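Local coordinates for putative aminopeptidase (Leishmania major, PDB 5NTH) that acts as a manganese-dependent leucyl aminopeptidase of the M17 family, removing amino-terminal residues from peptides, at the interface of chains A and B and the interface of chains A and C. Residues are numbered along the deposited sequence; one frame, centred on the assembly and turned at random. Chains: chain A/B/C, Putative aminopeptidase.

Contact 1: the interface of chains A and B. Residues chain A 112, 118, 430-431, 455; chain B 462, 464-465, 468.
In this M17 leucyl aminopeptidase, the short helix 463-467 of chain B sends the aromatic side chain of B:Tyr465 into a pocket on chain A, lined by A:Lys430, A:His431, A:Leu455 and A:Asp118. The tyrosine hides 109 Å² of its surface there. A:Lys430, from the catalytic-domain loop ahead of strand 432-436, wraps along the ring. Its CB and CG pack against CE2 from one side of the ring, and the bends at chi2 (-97°) and chi4 (75°) bring NZ over the centre of that face. The ammonium NZ of A:Lys430 sits 3.6 Å from the ring centroid of B:Tyr465 in a cation-pi contact. The same ammonium makes a salt bridge from NZ to the carboxylate OE2 of B:Glu468 at 2.9 Å, its hydrogen-bond geometry being weak. The lysine charge would thus be balanced by an aromatic face and an acid of the partner chain. Another approach to the ring is made by A:His431, whose CE1 lies 3.6 Å from CD2 of B:Tyr465. One face of the imidazole is covered near its rim by the methyl CD1 of A:Leu455, a group that also reaches CE2 of the tyrosine at 3.8 Å. CE1 of A:His431 further touches the thiol sulfur of B:Cys462. At the far end of the ring, the phenol OH points to the carboxylate of A:Asp118 on helix 117-127, but the modelled separation is too short for the bond to be judged. Beside it, the amide nitrogen of A:Asn112 lies between carboxylates of both chains and probably eases their repulsion. ND2 donates to OE2 of B:Glu464 at 2.8 Å, within the amide plane and into the anti lone pair of the carboxylate. ND2 also donates to OD2 of A:Asp118 at 3.2 Å, meeting the syn lone pair of that oxygen.

Contact 2: the interface of chains A and C. Residues chain A 85-87; chain C 85-87.
The hydroxyl OG1 of A:Thr86 is gripped from both chains: it accepts a hydrogen bond from the backbone N of C:Leu87 at 3.1 Å, nearly straight at 171°, and pairs with OG1 of C:Thr86, also at 3.1 Å. Within its own chain it donates to the carbonyl O of A:Leu87 at 3.0 Å, with the donor tilted out of the carbonyl plane. Two-fold symmetry gives OG1 of C:Thr86 the matching partners, including the backbone N of A:Leu87. The two hydroxyls therefore lie at the centre of a compact polar cluster. A hydroxyl that donates to the O of its own Leu87 can act only as acceptor toward the other hydroxyl, so the pair would need one of them to turn its hydrogen across; the structure alone does not show which donates. Both threonines belong to strand 83-88 of their chains, in the M17 N-terminal domain, and these strands meet through a side-chain hydroxyl at the middle of the patch. OG1 stands anti to the backbone N (chi1 -167°), which turns the hydroxyl toward the partner strand while CG2 takes the position between N and the carbonyl carbon. The backbones come close here as well, with CA of A:Thr86 4.0 Å from CA of C:Thr86. The side chain of A:Leu87 crosses that of C:Thr86 at about a right angle, its CB and CG beside the hydroxyl. The long chains of A:Lys85 and C:Lys85 add much of the hidden surface, and their like charges probably disfavour close pairing: the ammonium NZ of A:Lys85 is 4.8 Å from NZ of C:Lys85.

Contact 1: the interface of chains A and B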
loop_
_atom_site.group_PDB
_atom_site.type_symbol
_atom_site.label_atom_id
_atom_site.label_comp_id
_atom_site.label_asym_id
_atom_site.label_seq_id
_atom_site.Cartn_x
_atom_site.Cartn_y
_atom_site.Cartn_z
ATOM N N ASN A 112 37.289 -2.024 -4.705
ATOM C CA ASN A 112 37.074 -3.109 -5.624
ATOM C C ASN A 112 38.364 -3.870 -5.824
ATOM O O ASN A 112 39.462 -3.380 -5.569
ATOM C CB ASN A 112 36.564 -2.576 -6.975
ATOM C CG ASN A 112 35.947 -3.660 -7.874
ATOM O OD1 ASN A 112 35.915 -4.858 -7.535
ATOM N ND2 ASN A 112 35.453 -3.236 -9.034
ATOM N N ASP A 118 35.094 -9.208 -11.204
ATOM C CA ASP A 118 33.715 -9.033 -11.642
ATOM C C ASP A 118 33.567 -9.080 -13.155
ATOM O O ASP A 118 32.685 -9.739 -13.683
ATOM C CB ASP A 118 33.070 -7.737 -11.079
ATOM C CG ASP A 118 34.005 -6.529 -11.088
ATOM O OD1 ASP A 118 35.012 -6.514 -11.832
ATOM O OD2 ASP A 118 33.741 -5.588 -10.317
ATOM N N LYS A 430 26.959 -6.132 -4.544
ATOM C CA LYS A 430 28.218 -6.859 -4.737
ATOM C C LYS A 430 29.074 -6.885 -3.487
ATOM O O LYS A 430 29.869 -7.785 -3.337
ATOM C CB LYS A 430 29.051 -6.225 -5.855
ATOM C CG LYS A 430 28.258 -5.687 -7.053
ATOM C CD LYS A 430 28.187 -6.640 -8.235
ATOM C CE LYS A 430 27.476 -5.957 -9.399
ATOM N NZ LYS A 430 28.274 -4.920 -10.137
ATOM N N HIS A 431 28.960 -5.873 -2.625
ATOM C CA HIS A 431 29.721 -5.810 -1.356
ATOM C C HIS A 431 28.893 -6.275 -0.157
ATOM O O HIS A 431 27.841 -5.706 0.149
ATOM C CB HIS A 431 30.123 -4.386 -1.054
ATOM C CG HIS A 431 31.066 -3.796 -2.033
ATOM N ND1 HIS A 431 30.669 -3.359 -3.268
ATOM C CD2 HIS A 431 32.383 -3.514 -1.940
ATOM C CE1 HIS A 431 31.706 -2.850 -3.907
ATOM N NE2 HIS A 431 32.761 -2.934 -3.120
ATOM N N LEU A 455 33.678 -9.267 -2.481
ATOM C CA LEU A 455 33.826 -7.950 -1.899
ATOM C C LEU A 455 33.059 -7.713 -0.582
ATOM O O LEU A 455 32.159 -8.452 -0.201
ATOM C CB LEU A 455 33.456 -6.888 -2.930
ATOM C CG LEU A 455 34.103 -7.005 -4.306
ATOM C CD1 LEU A 455 33.618 -5.881 -5.213
ATOM C CD2 LEU A 455 35.607 -6.971 -4.201
ATOM N N CYS B 462 32.576 3.621 -4.865
ATOM C CA CYS B 462 32.756 2.644 -5.922
ATOM C C CYS B 462 32.078 3.109 -7.196
ATOM O O CYS B 462 31.124 2.492 -7.630
ATOM C CB CYS B 462 32.216 1.279 -5.485
ATOM S SG CYS B 462 32.827 -0.048 -6.533
ATOM N N GLU B 464 32.628 2.803 -10.302
ATOM C CA GLU B 464 32.393 1.809 -11.365
ATOM C C GLU B 464 31.082 1.058 -11.172
ATOM O O GLU B 464 30.394 0.776 -12.141
ATOM C CB GLU B 464 33.534 0.819 -11.551
ATOM C CG GLU B 464 33.848 -0.124 -10.384
ATOM C CD GLU B 464 35.014 0.354 -9.544
ATOM O OE1 GLU B 464 35.170 1.584 -9.408
ATOM O OE2 GLU B 464 35.779 -0.490 -9.035
ATOM N N TYR B 465 30.726 0.773 -9.932
ATOM C CA TYR B 465 29.465 0.111 -9.634
ATOM C C TYR B 465 28.300 1.079 -9.679
ATOM O O TYR B 465 27.225 0.694 -10.155
ATOM C CB TYR B 465 29.570 -0.635 -8.296
ATOM C CG TYR B 465 30.318 -1.970 -8.373
ATOM C CD1 TYR B 465 30.940 -2.435 -9.565
ATOM C CD2 TYR B 465 30.405 -2.775 -7.259
ATOM C CE1 TYR B 465 31.588 -3.679 -9.615
ATOM C CE2 TYR B 465 31.079 -4.001 -7.293
ATOM C CZ TYR B 465 31.660 -4.464 -8.470
ATOM O OH TYR B 465 32.286 -5.688 -8.423
ATOM N N GLU B 468 27.038 2.091 -13.291
ATOM C CA GLU B 468 26.239 1.102 -13.997
ATOM C C GLU B 468 24.807 0.965 -13.513
ATOM O O GLU B 468 24.081 0.176 -14.070
ATOM C CB GLU B 468 26.936 -0.282 -14.057
ATOM C CG GLU B 468 26.880 -1.158 -12.792
ATOM C CD GLU B 468 27.417 -2.592 -13.007
ATOM O OE1 GLU B 468 26.829 -3.301 -13.865
ATOM O OE2 GLU B 468 28.401 -3.016 -12.316
#

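Contact 2: the interface of chains A and C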
loop_
_atom_site.group_PDB
_atom_site.type_symbol
_atom_site.label_atom_id
_atom_site.label_comp_id
_atom_site.label_asym_id
_atom_site.label_seq_id
_atom_site.Cartn_x
_atom_site.Cartn_y
_atom_site.Cartn_z
ATOM N N LYS A 85 34.294 -10.695 -31.011
ATOM C CA LYS A 85 34.088 -12.114 -31.188
ATOM C C LYS A 85 34.202 -12.488 -32.652
ATOM O O LYS A 85 33.799 -11.726 -33.520
ATOM C CB LYS A 85 32.705 -12.436 -30.687
ATOM C CG LYS A 85 32.361 -13.919 -30.614
ATOM C CD LYS A 85 30.881 -14.124 -30.254
ATOM C CE LYS A 85 30.371 -13.145 -29.187
ATOM N NZ LYS A 85 28.978 -13.475 -28.865
ATOM N N THR A 86 34.739 -13.670 -32.916
ATOM C CA THR A 86 34.971 -14.114 -34.272
ATOM C C THR A 86 35.209 -15.602 -34.329
ATOM O O THR A 86 35.510 -16.239 -33.306
ATOM C CB THR A 86 36.194 -13.389 -34.868
ATOM O OG1 THR A 86 36.234 -13.599 -36.277
ATOM C CG2 THR A 86 37.484 -13.881 -34.264
ATOM N N LEU A 87 35.086 -16.148 -35.535
ATOM C CA LEU A 87 35.551 -17.502 -35.812
ATOM C C LEU A 87 36.921 -17.368 -36.409
ATOM O O LEU A 87 37.247 -16.342 -37.010
ATOM C CB LEU A 87 34.649 -18.204 -36.802
ATOM C CG LEU A 87 33.187 -18.163 -36.404
ATOM C CD1 LEU A 87 32.298 -18.541 -37.581
ATOM C CD2 LEU A 87 32.970 -19.089 -35.214
ATOM N N LYS C 85 28.234 -14.560 -35.256
ATOM C CA LYS C 85 28.925 -13.337 -35.594
ATOM C C LYS C 85 30.401 -13.605 -35.814
ATOM O O LYS C 85 30.987 -14.440 -35.139
ATOM C CB LYS C 85 28.748 -12.385 -34.441
ATOM C CG LYS C 85 29.247 -10.964 -34.679
ATOM C CD LYS C 85 29.171 -10.131 -33.389
ATOM C CE LYS C 85 27.900 -10.391 -32.569
ATOM N NZ LYS C 85 27.892 -9.495 -31.406
ATOM N N THR C 86 30.996 -12.880 -36.750
ATOM C CA THR C 86 32.381 -13.089 -37.107
ATOM C C THR C 86 32.930 -11.919 -37.884
ATOM O O THR C 86 32.168 -11.096 -38.419
ATOM C CB THR C 86 32.524 -14.365 -37.959
ATOM O OG1 THR C 86 33.899 -14.727 -38.050
ATOM C CG2 THR C 86 31.976 -14.173 -39.349
ATOM N N LEU C 87 34.256 -11.859 -37.953
ATOM C CA LEU C 87 34.933 -10.966 -38.886
ATOM C C LEU C 87 35.267 -11.789 -40.096
ATOM O O LEU C 87 35.421 -13.009 -40.004
ATOM C CB LEU C 87 36.211 -10.416 -38.296
ATOM C CG LEU C 87 36.011 -9.786 -36.932
ATOM C CD1 LEU C 87 37.347 -9.588 -36.229
ATOM C CD2 LEU C 87 35.262 -8.470 -37.098
#

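Contacts 1 and 2 lie about 30 Å apart, measured between the centres of their C-alpha atoms, and share no residue. Chain A takes part in both, meeting chain B in one and chain C in the other. Contact 1 draws on N-terminal and catalytic-domain residues of chain A, and its partner segment lies in the catalytic domain of chain B; contact 2 joins equivalent N-terminal strands. Each belongs to a two-fold symmetric interface. Repeated in every copy, the two contacts probably help join the six chains of the deposited assembly, consistent with the hexamers typical of M17 aminopeptidases, with separate surfaces serving different neighbours.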